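Local coordinates for reticulocyte binding protein (Streptococcus agalactiae COH1, PDB 3FAW) that is a cell-wall-anchored pullulanase that probably hydrolyses alpha-1,6 branch linkages of pullulan and related alpha-glucans, at residues K627-V638 against V653-S663. Numbering follows the deposited sequence.
Sequences KRLLNPDYMTKV and VKEYPYFIHDS
The Tyr656 ring is sandwiched between Met635 and Leu630. Met635 SD sits over one face, 4.0 Å from the Tyr656 ring centroid in a Met-aromatic contact, and Leu630 CA lies over the opposite face. Bends at chi2 (70°) and chi3 (67°) fold the Met635 chain back, so that CE reaches the phenol end although CB points away. Asn631 O meets the ring edge at CE1. Tyr656 N donates to Met635 O (2.7 Å). Arg628 runs alongside Phe659: its CG rests over the ring face in a CH-pi contact, 3.8 Å from the Phe659 centroid; the chain bends at chi3 and turns NH1 to Tyr656 O (3.2 Å), an acceptor tilted out of the guanidinium plane. Arg628 and Phe659 form a non-hydrogen-bonded antiparallel pair, flanked by nearly straight bonds from Leu629 N to Tyr658 O and from Ile660 N to Lys627 O. This single bridge lies in the excursion that follows 614-618, the eighth strand of the TIM barrel; strand 658-660 also pairs with 647-649. A water donates to Leu629 O and Tyr634 O and accepts from Tyr658 N, tying both backbones together. Tyr658 OH accepts from Val638 N (2.9 Å), which lies near the ring plane, while Lys637 CG abuts the same hydroxyl. Extended beyond CG, Lys627 brings NZ to Ser663 OG (3.0 Å), which also bonds Asn671; a second water links NZ to Ser663 N.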
loop_
_atom_site.group_PDB
_atom_site.type_symbol
_atom_site.label_atom_id
_atom_site.label_comp_id
_atom_site.label_asym_id
_atom_site.label_seq_id
_atom_site.Cartn_x
_atom_site.Cartn_y
_atom_site.Cartn_z
ATOM N N LYS A 627 0.328 -17.071 12.793
ATOM C CA LYS A 627 0.867 -16.058 13.703
ATOM C C LYS A 627 0.436 -16.343 15.145
ATOM O O LYS A 627 0.023 -15.436 15.873
ATOM C CB LYS A 627 0.419 -14.657 13.268
ATOM C CG LYS A 627 0.942 -14.248 11.899
ATOM C CD LYS A 627 0.523 -12.835 11.506
ATOM C CE LYS A 627 1.082 -12.475 10.131
ATOM N NZ LYS A 627 0.573 -11.182 9.591
ATOM N N ARG A 628 0.552 -17.608 15.550
ATOM C CA ARG A 628 0.178 -18.040 16.895
ATOM C C ARG A 628 1.189 -17.517 17.916
ATOM O O ARG A 628 2.395 -17.556 17.676
ATOM C CB ARG A 628 0.103 -19.573 16.979
ATOM C CG ARG A 628 -0.672 -20.089 18.204
ATOM C CD ARG A 628 -0.230 -21.479 18.643
ATOM N NE ARG A 628 -0.736 -22.554 17.785
ATOM C CZ ARG A 628 -1.512 -23.568 18.176
ATOM N NH1 ARG A 628 -1.919 -23.697 19.434
ATOM N NH2 ARG A 628 -1.889 -24.477 17.285
ATOM N N LEU A 629 0.685 -17.033 19.050
ATOM C CA LEU A 629 1.522 -16.465 20.104
ATOM C C LEU A 629 2.032 -17.576 21.027
ATOM O O LEU A 629 1.398 -17.908 22.034
ATOM C CB LEU A 629 0.728 -15.415 20.893
ATOM C CG LEU A 629 1.480 -14.519 21.883
ATOM C CD1 LEU A 629 2.435 -13.575 21.162
ATOM C CD2 LEU A 629 0.489 -13.736 22.729
ATOM N N LEU A 630 3.182 -18.147 20.667
ATOM C CA LEU A 630 3.832 -19.202 21.455
ATOM C C LEU A 630 4.669 -18.619 22.597
ATOM O O LEU A 630 5.868 -18.897 22.711
ATOM C CB LEU A 630 4.717 -20.074 20.555
ATOM C CG LEU A 630 4.025 -20.827 19.417
ATOM C CD1 LEU A 630 5.057 -21.521 18.538
ATOM C CD2 LEU A 630 3.030 -21.837 19.965
ATOM N N ASN A 631 4.021 -17.821 23.442
ATOM C CA ASN A 631 4.654 -17.210 24.606
ATOM C C ASN A 631 4.180 -17.933 25.866
ATOM O O ASN A 631 2.971 -18.061 26.071
ATOM C CB ASN A 631 4.279 -15.728 24.674
ATOM C CG ASN A 631 5.071 -14.963 25.721
ATOM O OD1 ASN A 631 4.988 -15.250 26.915
ATOM N ND2 ASN A 631 5.832 -13.969 25.277
ATOM N N PRO A 632 5.120 -18.414 26.712
ATOM C CA PRO A 632 4.776 -19.099 27.970
ATOM C C PRO A 632 3.756 -18.364 28.846
ATOM O O PRO A 632 2.952 -19.008 29.522
ATOM C CB PRO A 632 6.119 -19.184 28.702
ATOM C CG PRO A 632 7.136 -19.189 27.626
ATOM C CD PRO A 632 6.581 -18.351 26.510
ATOM N N ASP A 633 3.789 -17.033 28.828
ATOM C CA ASP A 633 2.851 -16.230 29.620
ATOM C C ASP A 633 1.418 -16.332 29.093
ATOM O O ASP A 633 0.469 -16.011 29.806
ATOM C CB ASP A 633 3.294 -14.763 29.663
ATOM C CG ASP A 633 4.658 -14.577 30.327
ATOM O OD1 ASP A 633 4.994 -15.353 31.247
ATOM O OD2 ASP A 633 5.395 -13.650 29.928
ATOM N N TYR A 634 1.269 -16.770 27.844
ATOM C CA TYR A 634 -0.045 -16.982 27.240
ATOM C C TYR A 634 -0.220 -18.438 26.792
ATOM O O TYR A 634 -0.727 -18.715 25.703
ATOM C CB TYR A 634 -0.244 -16.006 26.083
ATOM C CG TYR A 634 -0.054 -14.564 26.506
ATOM C CD1 TYR A 634 -1.059 -13.883 27.185
ATOM C CD2 TYR A 634 1.138 -13.892 26.250
ATOM C CE1 TYR A 634 -0.889 -12.565 27.584
ATOM C CE2 TYR A 634 1.320 -12.574 26.647
ATOM C CZ TYR A 634 0.303 -11.916 27.313
ATOM O OH TYR A 634 0.478 -10.608 27.710
ATOM N N MET A 635 0.208 -19.360 27.655
ATOM C CA MET A 635 -0.020 -20.796 27.465
ATOM C C MET A 635 -1.519 -21.099 27.492
ATOM O O MET A 635 -1.993 -21.975 26.775
ATOM C CB MET A 635 0.708 -21.595 28.558
ATOM C CG MET A 635 0.505 -23.116 28.526
ATOM S SD MET A 635 1.299 -23.957 27.142
ATOM C CE MET A 635 3.033 -23.708 27.534
ATOM N N THR A 636 -2.255 -20.370 28.326
ATOM C CA THR A 636 -3.700 -20.528 28.433
ATOM C C THR A 636 -4.376 -19.162 28.509
ATOM O O THR A 636 -3.719 -18.145 28.751
ATOM C CB THR A 636 -4.091 -21.368 29.672
ATOM O OG1 THR A 636 -3.622 -20.727 30.865
ATOM C CG2 THR A 636 -3.493 -22.772 29.585
ATOM N N LYS A 637 -5.690 -19.155 28.295
ATOM C CA LYS A 637 -6.486 -17.928 28.288
ATOM C C LYS A 637 -6.228 -17.087 29.536
ATOM O O LYS A 637 -6.285 -17.599 30.649
ATOM C CB LYS A 637 -7.978 -18.273 28.196
ATOM C CG LYS A 637 -8.911 -17.067 28.077
ATOM C CD LYS A 637 -10.355 -17.465 28.342
ATOM C CE LYS A 637 -11.306 -16.290 28.161
ATOM N NZ LYS A 637 -10.970 -15.141 29.055
ATOM N N VAL A 638 -5.941 -15.802 29.337
ATOM C CA VAL A 638 -5.715 -14.869 30.444
ATOM C C VAL A 638 -6.908 -13.928 30.609
ATOM O O VAL A 638 -7.862 -13.974 29.828
ATOM C CB VAL A 638 -4.418 -14.046 30.249
ATOM C CG1 VAL A 638 -3.215 -14.974 30.123
ATOM C CG2 VAL A 638 -4.531 -13.125 29.040
ATOM N N VAL A 653 -8.668 -24.074 21.494
ATOM C CA VAL A 653 -7.245 -24.367 21.673
ATOM C C VAL A 653 -6.890 -24.491 23.157
ATOM O O VAL A 653 -7.261 -23.638 23.967
ATOM C CB VAL A 653 -6.355 -23.292 21.006
ATOM C CG1 VAL A 653 -4.883 -23.542 21.318
ATOM C CG2 VAL A 653 -6.590 -23.270 19.502
ATOM N N LYS A 654 -6.164 -25.557 23.497
ATOM C CA LYS A 654 -5.794 -25.849 24.882
ATOM C C LYS A 654 -4.504 -25.133 25.285
ATOM O O LYS A 654 -4.463 -24.436 26.303
ATOM C CB LYS A 654 -5.624 -27.358 25.079
ATOM C CG LYS A 654 -6.873 -28.172 24.777
ATOM C CD LYS A 654 -6.684 -29.635 25.160
ATOM C CE LYS A 654 -7.932 -30.455 24.882
ATOM N NZ LYS A 654 -8.188 -30.602 23.425
ATOM N N GLU A 655 -3.454 -25.325 24.488
ATOM C CA GLU A 655 -2.161 -24.684 24.729
ATOM C C GLU A 655 -1.863 -23.614 23.663
ATOM O O GLU A 655 -1.931 -23.887 22.462
ATOM C CB GLU A 655 -1.050 -25.741 24.798
ATOM C CG GLU A 655 -1.169 -26.651 26.033
ATOM C CD GLU A 655 -0.059 -27.687 26.159
ATOM O OE1 GLU A 655 0.879 -27.689 25.332
ATOM O OE2 GLU A 655 -0.127 -28.505 27.102
ATOM N N TYR A 656 -1.547 -22.402 24.127
ATOM C CA TYR A 656 -1.293 -21.228 23.274
ATOM C C TYR A 656 -2.498 -20.862 22.397
ATOM O O TYR A 656 -2.456 -21.050 21.180
ATOM C CB TYR A 656 -0.056 -21.438 22.393
ATOM C CG TYR A 656 1.217 -21.767 23.142
ATOM C CD1 TYR A 656 1.775 -20.864 24.044
ATOM C CD2 TYR A 656 1.876 -22.974 22.928
ATOM C CE1 TYR A 656 2.951 -21.162 24.717
ATOM C CE2 TYR A 656 3.051 -23.281 23.598
ATOM C CZ TYR A 656 3.585 -22.373 24.490
ATOM O OH TYR A 656 4.750 -22.674 25.155
ATOM N N PRO A 657 -3.574 -20.330 23.009
ATOM C CA PRO A 657 -4.825 -20.074 22.291
ATOM C C PRO A 657 -4.913 -18.741 21.532
ATOM O O PRO A 657 -5.873 -18.538 20.782
ATOM C CB PRO A 657 -5.861 -20.100 23.414
ATOM C CG PRO A 657 -5.133 -19.556 24.592
ATOM C CD PRO A 657 -3.682 -19.950 24.431
ATOM N N TYR A 658 -3.936 -17.852 21.721
ATOM C CA TYR A 658 -3.968 -16.516 21.110
ATOM C C TYR A 658 -3.218 -16.464 19.776
ATOM O O TYR A 658 -2.109 -16.979 19.655
ATOM C CB TYR A 658 -3.403 -15.469 22.075
ATOM C CG TYR A 658 -4.254 -15.258 23.313
ATOM C CD1 TYR A 658 -5.392 -14.457 23.271
ATOM C CD2 TYR A 658 -3.918 -15.857 24.525
ATOM C CE1 TYR A 658 -6.175 -14.255 24.410
ATOM C CE2 TYR A 658 -4.693 -15.665 25.667
ATOM C CZ TYR A 658 -5.819 -14.861 25.602
ATOM O OH TYR A 658 -6.594 -14.669 26.726
ATOM N N PHE A 659 -3.852 -15.839 18.783
ATOM C CA PHE A 659 -3.289 -15.662 17.444
ATOM C C PHE A 659 -3.312 -14.170 17.097
ATOM O O PHE A 659 -4.292 -13.478 17.369
ATOM C CB PHE A 659 -4.107 -16.444 16.405
ATOM C CG PHE A 659 -4.134 -17.942 16.631
ATOM C CD1 PHE A 659 -3.455 -18.797 15.777
ATOM C CD2 PHE A 659 -4.858 -18.492 17.681
ATOM C CE1 PHE A 659 -3.489 -20.175 15.972
ATOM C CE2 PHE A 659 -4.895 -19.864 17.888
ATOM C CZ PHE A 659 -4.208 -20.708 17.033
ATOM N N ILE A 660 -2.239 -13.678 16.482
ATOM C CA ILE A 660 -2.095 -12.245 16.213
ATOM C C ILE A 660 -2.770 -11.840 14.903
ATOM O O ILE A 660 -2.473 -12.396 13.844
ATOM C CB ILE A 660 -0.608 -11.821 16.186
ATOM C CG1 ILE A 660 0.087 -12.189 17.508
ATOM C CG2 ILE A 660 -0.480 -10.327 15.915
ATOM C CD1 ILE A 660 -0.600 -11.660 18.763
ATOM N N HIS A 661 -3.676 -10.866 14.993
ATOM C CA HIS A 661 -4.401 -10.347 13.829
ATOM C C HIS A 661 -3.848 -9.010 13.326
ATOM O O HIS A 661 -4.318 -8.488 12.320
ATOM C CB HIS A 661 -5.899 -10.206 14.138
ATOM C CG HIS A 661 -6.206 -9.244 15.243
ATOM N ND1 HIS A 661 -6.413 -9.650 16.545
ATOM C CD2 HIS A 661 -6.349 -7.897 15.240
ATOM C CE1 HIS A 661 -6.663 -8.592 17.297
ATOM N NE2 HIS A 661 -6.629 -7.517 16.531
ATOM N N ASP A 662 -2.861 -8.450 14.019
ATOM C CA ASP A 662 -2.226 -7.202 13.574
ATOM C C ASP A 662 -0.770 -7.196 14.015
ATOM O O ASP A 662 -0.431 -6.689 15.086
ATOM C CB ASP A 662 -2.995 -5.992 14.123
ATOM C CG ASP A 662 -2.459 -4.653 13.618
ATOM O OD1 ASP A 662 -1.584 -4.622 12.728
ATOM O OD2 ASP A 662 -2.934 -3.614 14.119
ATOM N N SER A 663 0.093 -7.761 13.172
ATOM C CA SER A 663 1.479 -8.039 13.556
ATOM C C SER A 663 2.478 -6.948 13.139
ATOM O O SER A 663 3.662 -7.222 12.955
ATOM C CB SER A 663 1.905 -9.407 13.005
ATOM O OG SER A 663 1.910 -9.420 11.591
HETATM O O HOH W 1 -1.355 -9.099 10.771
HETATM O O HOH W 2 -1.157 -17.888 23.042
#